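PDB 1KKO: methylaspartate ammonia-lyase from Citrobacter amalonaticus, which catalyses the reversible, magnesium-dependent anti elimination of ammonia from L-threo-3-methylaspartate to give mesaconate, working as a homodimer of the enolase superfamily. Local coordinates for residues F8-F17 with L83-N94. Sequence-based numbering, arbitrary orientation.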
loop_
_atom_site.group_PDB
_atom_site.type_symbol
_atom_site.label_atom_id
_atom_site.label_comp_id
_atom_site.label_asym_id
_atom_site.label_seq_id
_atom_site.Cartn_x
_atom_site.Cartn_y
_atom_site.Cartn_z
ATOM N N PHE A 8 -2.973 -8.379 -20.447
ATOM C CA PHE A 8 -3.888 -7.570 -19.649
ATOM C C PHE A 8 -4.489 -8.445 -18.557
ATOM O O PHE A 8 -5.048 -9.504 -18.851
ATOM C CB PHE A 8 -4.994 -6.999 -20.529
ATOM C CG PHE A 8 -4.490 -6.070 -21.606
ATOM C CD1 PHE A 8 -4.058 -4.786 -21.295
ATOM C CD2 PHE A 8 -4.441 -6.483 -22.929
ATOM C CE1 PHE A 8 -3.597 -3.924 -22.269
ATOM C CE2 PHE A 8 -3.961 -5.623 -23.908
ATOM C CZ PHE A 8 -3.549 -4.342 -23.569
ATOM N N THR A 9 -4.364 -8.018 -17.305
ATOM C CA THR A 9 -4.895 -8.793 -16.192
ATOM C C THR A 9 -5.698 -7.918 -15.249
ATOM O O THR A 9 -5.262 -6.841 -14.817
ATOM C CB THR A 9 -3.773 -9.519 -15.438
ATOM O OG1 THR A 9 -2.827 -8.601 -14.946
ATOM C CG2 THR A 9 -2.935 -10.315 -16.358
ATOM N N ALA A 10 -6.884 -8.396 -14.917
ATOM C CA ALA A 10 -7.772 -7.707 -13.986
ATOM C C ALA A 10 -7.183 -7.712 -12.593
ATOM O O ALA A 10 -6.517 -8.665 -12.195
ATOM C CB ALA A 10 -9.142 -8.383 -13.957
ATOM N N GLY A 11 -7.411 -6.636 -11.848
ATOM C CA GLY A 11 -6.979 -6.576 -10.465
ATOM C C GLY A 11 -7.800 -5.593 -9.676
ATOM O O GLY A 11 -8.774 -5.005 -10.155
ATOM N N TYR A 12 -7.424 -5.473 -8.419
ATOM C CA TYR A 12 -8.035 -4.503 -7.534
ATOM C C TYR A 12 -7.101 -3.324 -7.346
ATOM O O TYR A 12 -5.900 -3.500 -7.161
ATOM C CB TYR A 12 -8.345 -5.135 -6.168
ATOM C CG TYR A 12 -9.505 -6.112 -6.200
ATOM C CD1 TYR A 12 -10.791 -5.670 -6.403
ATOM C CD2 TYR A 12 -9.301 -7.465 -6.039
ATOM C CE1 TYR A 12 -11.842 -6.547 -6.435
ATOM C CE2 TYR A 12 -10.352 -8.356 -6.067
ATOM C CZ TYR A 12 -11.615 -7.884 -6.267
ATOM O OH TYR A 12 -12.670 -8.760 -6.299
ATOM N N SER A 13 -7.658 -2.120 -7.423
ATOM C CA SER A 13 -6.926 -0.908 -7.091
ATOM C C SER A 13 -7.015 -0.682 -5.576
ATOM O O SER A 13 -7.640 -1.463 -4.851
ATOM C CB SER A 13 -7.444 0.279 -7.878
ATOM O OG SER A 13 -8.806 0.509 -7.620
ATOM N N SER A 14 -6.398 0.382 -5.083
ATOM C CA SER A 14 -6.222 0.542 -3.646
ATOM C C SER A 14 -7.320 1.295 -2.920
ATOM O O SER A 14 -7.145 1.664 -1.768
ATOM C CB SER A 14 -4.872 1.172 -3.349
ATOM O OG SER A 14 -3.822 0.236 -3.543
ATOM N N PHE A 15 -8.465 1.507 -3.556
ATOM C CA PHE A 15 -9.592 2.006 -2.804
ATOM C C PHE A 15 -10.896 1.533 -3.441
ATOM O O PHE A 15 -11.027 0.348 -3.759
ATOM C CB PHE A 15 -9.503 3.516 -2.473
ATOM C CG PHE A 15 -10.250 3.871 -1.208
ATOM C CD1 PHE A 15 -9.892 3.273 -0.004
ATOM C CD2 PHE A 15 -11.327 4.727 -1.227
ATOM C CE1 PHE A 15 -10.597 3.512 1.132
ATOM C CE2 PHE A 15 -12.029 4.990 -0.057
ATOM C CZ PHE A 15 -11.662 4.381 1.111
ATOM N N TYR A 16 -11.843 2.449 -3.590
ATOM C CA TYR A 16 -13.202 2.180 -4.039
ATOM C C TYR A 16 -13.615 3.240 -5.035
ATOM O O TYR A 16 -13.099 4.359 -5.027
ATOM C CB TYR A 16 -14.174 2.183 -2.812
ATOM C CG TYR A 16 -13.758 1.070 -1.912
ATOM C CD1 TYR A 16 -12.695 1.232 -1.048
ATOM C CD2 TYR A 16 -14.316 -0.193 -2.034
ATOM C CE1 TYR A 16 -12.212 0.173 -0.327
ATOM C CE2 TYR A 16 -13.834 -1.252 -1.322
ATOM C CZ TYR A 16 -12.767 -1.071 -0.483
ATOM O OH TYR A 16 -12.237 -2.122 0.209
ATOM N N PHE A 17 -14.524 2.867 -5.920
ATOM C CA PHE A 17 -15.251 3.828 -6.735
ATOM C C PHE A 17 -16.472 4.233 -5.926
ATOM O O PHE A 17 -17.266 3.371 -5.541
ATOM C CB PHE A 17 -15.724 3.204 -8.043
ATOM C CG PHE A 17 -14.618 2.861 -8.999
ATOM C CD1 PHE A 17 -13.796 3.851 -9.493
ATOM C CD2 PHE A 17 -14.417 1.559 -9.413
ATOM C CE1 PHE A 17 -12.787 3.537 -10.376
ATOM C CE2 PHE A 17 -13.414 1.267 -10.309
ATOM C CZ PHE A 17 -12.599 2.253 -10.772
ATOM N N LEU A 83 -16.598 5.207 -14.123
ATOM C CA LEU A 83 -15.845 4.227 -13.341
ATOM C C LEU A 83 -15.361 3.139 -14.294
ATOM O O LEU A 83 -15.950 2.893 -15.351
ATOM C CB LEU A 83 -16.632 3.657 -12.161
ATOM C CG LEU A 83 -17.697 2.585 -12.435
ATOM C CD1 LEU A 83 -18.371 2.244 -11.118
ATOM C CD2 LEU A 83 -18.724 3.013 -13.460
ATOM N N PHE A 84 -14.296 2.489 -13.871
ATOM C CA PHE A 84 -13.513 1.608 -14.709
ATOM C C PHE A 84 -13.509 0.199 -14.156
ATOM O O PHE A 84 -12.843 -0.079 -13.156
ATOM C CB PHE A 84 -12.089 2.177 -14.760
ATOM C CG PHE A 84 -11.150 1.406 -15.619
ATOM C CD1 PHE A 84 -11.196 1.527 -16.999
ATOM C CD2 PHE A 84 -10.199 0.579 -15.056
ATOM C CE1 PHE A 84 -10.316 0.813 -17.793
ATOM C CE2 PHE A 84 -9.329 -0.131 -15.856
ATOM C CZ PHE A 84 -9.391 -0.013 -17.218
ATOM N N LEU A 85 -14.243 -0.691 -14.825
ATOM C CA LEU A 85 -14.365 -2.085 -14.394
ATOM C C LEU A 85 -13.688 -3.050 -15.365
ATOM O O LEU A 85 -13.880 -2.963 -16.577
ATOM C CB LEU A 85 -15.831 -2.450 -14.222
ATOM C CG LEU A 85 -16.617 -1.608 -13.206
ATOM C CD1 LEU A 85 -17.988 -2.234 -12.993
ATOM C CD2 LEU A 85 -15.893 -1.473 -11.881
ATOM N N ALA A 86 -12.883 -3.964 -14.827
ATOM C CA ALA A 86 -12.107 -4.884 -15.662
ATOM C C ALA A 86 -12.948 -5.777 -16.573
ATOM O O ALA A 86 -12.542 -6.082 -17.703
ATOM C CB ALA A 86 -11.201 -5.735 -14.805
ATOM N N GLU A 87 -14.118 -6.185 -16.096
ATOM C CA GLU A 87 -14.971 -7.110 -16.831
ATOM C C GLU A 87 -15.123 -6.653 -18.264
ATOM O O GLU A 87 -14.971 -7.441 -19.190
ATOM C CB GLU A 87 -16.352 -7.204 -16.180
ATOM N N HIS A 88 -15.436 -5.376 -18.422
ATOM C CA HIS A 88 -15.686 -4.785 -19.717
ATOM C C HIS A 88 -14.399 -4.564 -20.482
ATOM O O HIS A 88 -14.311 -4.829 -21.681
ATOM C CB HIS A 88 -16.386 -3.442 -19.538
ATOM N N PHE A 89 -13.381 -4.096 -19.785
ATOM C CA PHE A 89 -12.176 -3.691 -20.476
ATOM C C PHE A 89 -11.213 -4.790 -20.894
ATOM O O PHE A 89 -10.481 -4.600 -21.854
ATOM C CB PHE A 89 -11.486 -2.590 -19.692
ATOM C CG PHE A 89 -12.094 -1.246 -19.938
ATOM C CD1 PHE A 89 -11.736 -0.522 -21.062
ATOM C CD2 PHE A 89 -13.044 -0.716 -19.077
ATOM C CE1 PHE A 89 -12.291 0.706 -21.312
ATOM C CE2 PHE A 89 -13.612 0.528 -19.330
ATOM C CZ PHE A 89 -13.231 1.238 -20.449
ATOM N N ILE A 90 -11.222 -5.937 -20.226
ATOM C CA ILE A 90 -10.285 -6.999 -20.581
ATOM C C ILE A 90 -10.489 -7.445 -22.045
ATOM O O ILE A 90 -9.549 -7.425 -22.834
ATOM C CB ILE A 90 -10.355 -8.184 -19.571
ATOM C CG1 ILE A 90 -9.783 -7.774 -18.209
ATOM C CG2 ILE A 90 -9.578 -9.385 -20.088
ATOM C CD1 ILE A 90 -8.305 -7.513 -18.239
ATOM N N PRO A 91 -11.707 -7.827 -22.427
ATOM C CA PRO A 91 -11.952 -8.222 -23.820
ATOM C C PRO A 91 -11.674 -7.093 -24.805
ATOM O O PRO A 91 -11.107 -7.336 -25.871
ATOM C CB PRO A 91 -13.445 -8.582 -23.842
ATOM C CG PRO A 91 -13.869 -8.687 -22.466
ATOM C CD PRO A 91 -12.913 -7.947 -21.596
ATOM N N PHE A 92 -12.073 -5.881 -24.438
ATOM C CA PHE A 92 -11.847 -4.693 -25.255
ATOM C C PHE A 92 -10.349 -4.535 -25.533
ATOM O O PHE A 92 -9.926 -4.334 -26.671
ATOM C CB PHE A 92 -12.409 -3.463 -24.527
ATOM C CG PHE A 92 -12.127 -2.147 -25.212
ATOM C CD1 PHE A 92 -10.935 -1.476 -24.995
ATOM C CD2 PHE A 92 -13.080 -1.561 -26.041
ATOM C CE1 PHE A 92 -10.678 -0.271 -25.611
ATOM C CE2 PHE A 92 -12.830 -0.350 -26.655
ATOM C CZ PHE A 92 -11.636 0.295 -26.443
ATOM N N LEU A 93 -9.532 -4.631 -24.489
ATOM C CA LEU A 93 -8.089 -4.462 -24.648
ATOM C C LEU A 93 -7.454 -5.592 -25.451
ATOM O O LEU A 93 -6.592 -5.351 -26.309
ATOM C CB LEU A 93 -7.426 -4.336 -23.276
ATOM C CG LEU A 93 -7.809 -3.066 -22.511
ATOM C CD1 LEU A 93 -7.449 -3.205 -21.024
ATOM C CD2 LEU A 93 -7.145 -1.840 -23.123
ATOM N N ASN A 94 -7.868 -6.826 -25.188
ATOM C CA ASN A 94 -7.316 -7.955 -25.926
ATOM C C ASN A 94 -7.671 -7.857 -27.411
ATOM O O ASN A 94 -6.833 -8.094 -28.273
ATOM C CB ASN A 94 -7.788 -9.285 -25.332
ATOM C CG ASN A 94 -7.073 -9.624 -24.037
ATOM O OD1 ASN A 94 -5.882 -9.364 -23.892
ATOM N ND2 ASN A 94 -7.791 -10.215 -23.095
HETATM O O HOH W 1 -4.057 -10.430 -22.213
HETATM O O HOH W 2 -6.462 -11.151 -20.619
#
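Strand 8-13 and helix 86-94 run nearly antiparallel, at 169°, with their axes 8.7 Å apart. A10 CB meets A86 CB at 3.5 Å, a tight fit. I90 CD1 lies 3.7 Å from A10 N. L93 CB sits 3.6 Å from the F8 ring centroid, 6° off the normal, a CH-pi contact over one face. N94 OD1 lies in plane at the ring edge, 3.4 Å from F8 CD2. Two waters bridge by hydrogen bonds: one from F8 N to N94 OD1, the other from N94 ND2 to F8 O. N94 OD1 also takes a hydrogen bond from K98 NZ. Past the corner at 14-15, F17 turns its CG away from its carbonyl carbon (chi1 -68°). This brings the ring to L83 CB, 3.9 Å from the F17 centroid and offset toward the rim, a second CH-pi contact. F17 CE2 approaches F84 O obliquely; that carbonyl is buried without a polar partner. The F17 side chain is about 8 Å from that of T360, which probably binds substrate. The helix packs on the antiparallel sheet of the alpha+beta N-terminal domain, which caps the barrel in the enolase superfamily. I90 also touches V53 of strand 47-59, and F84, F89 and L93 meet V130 of helix 128-146.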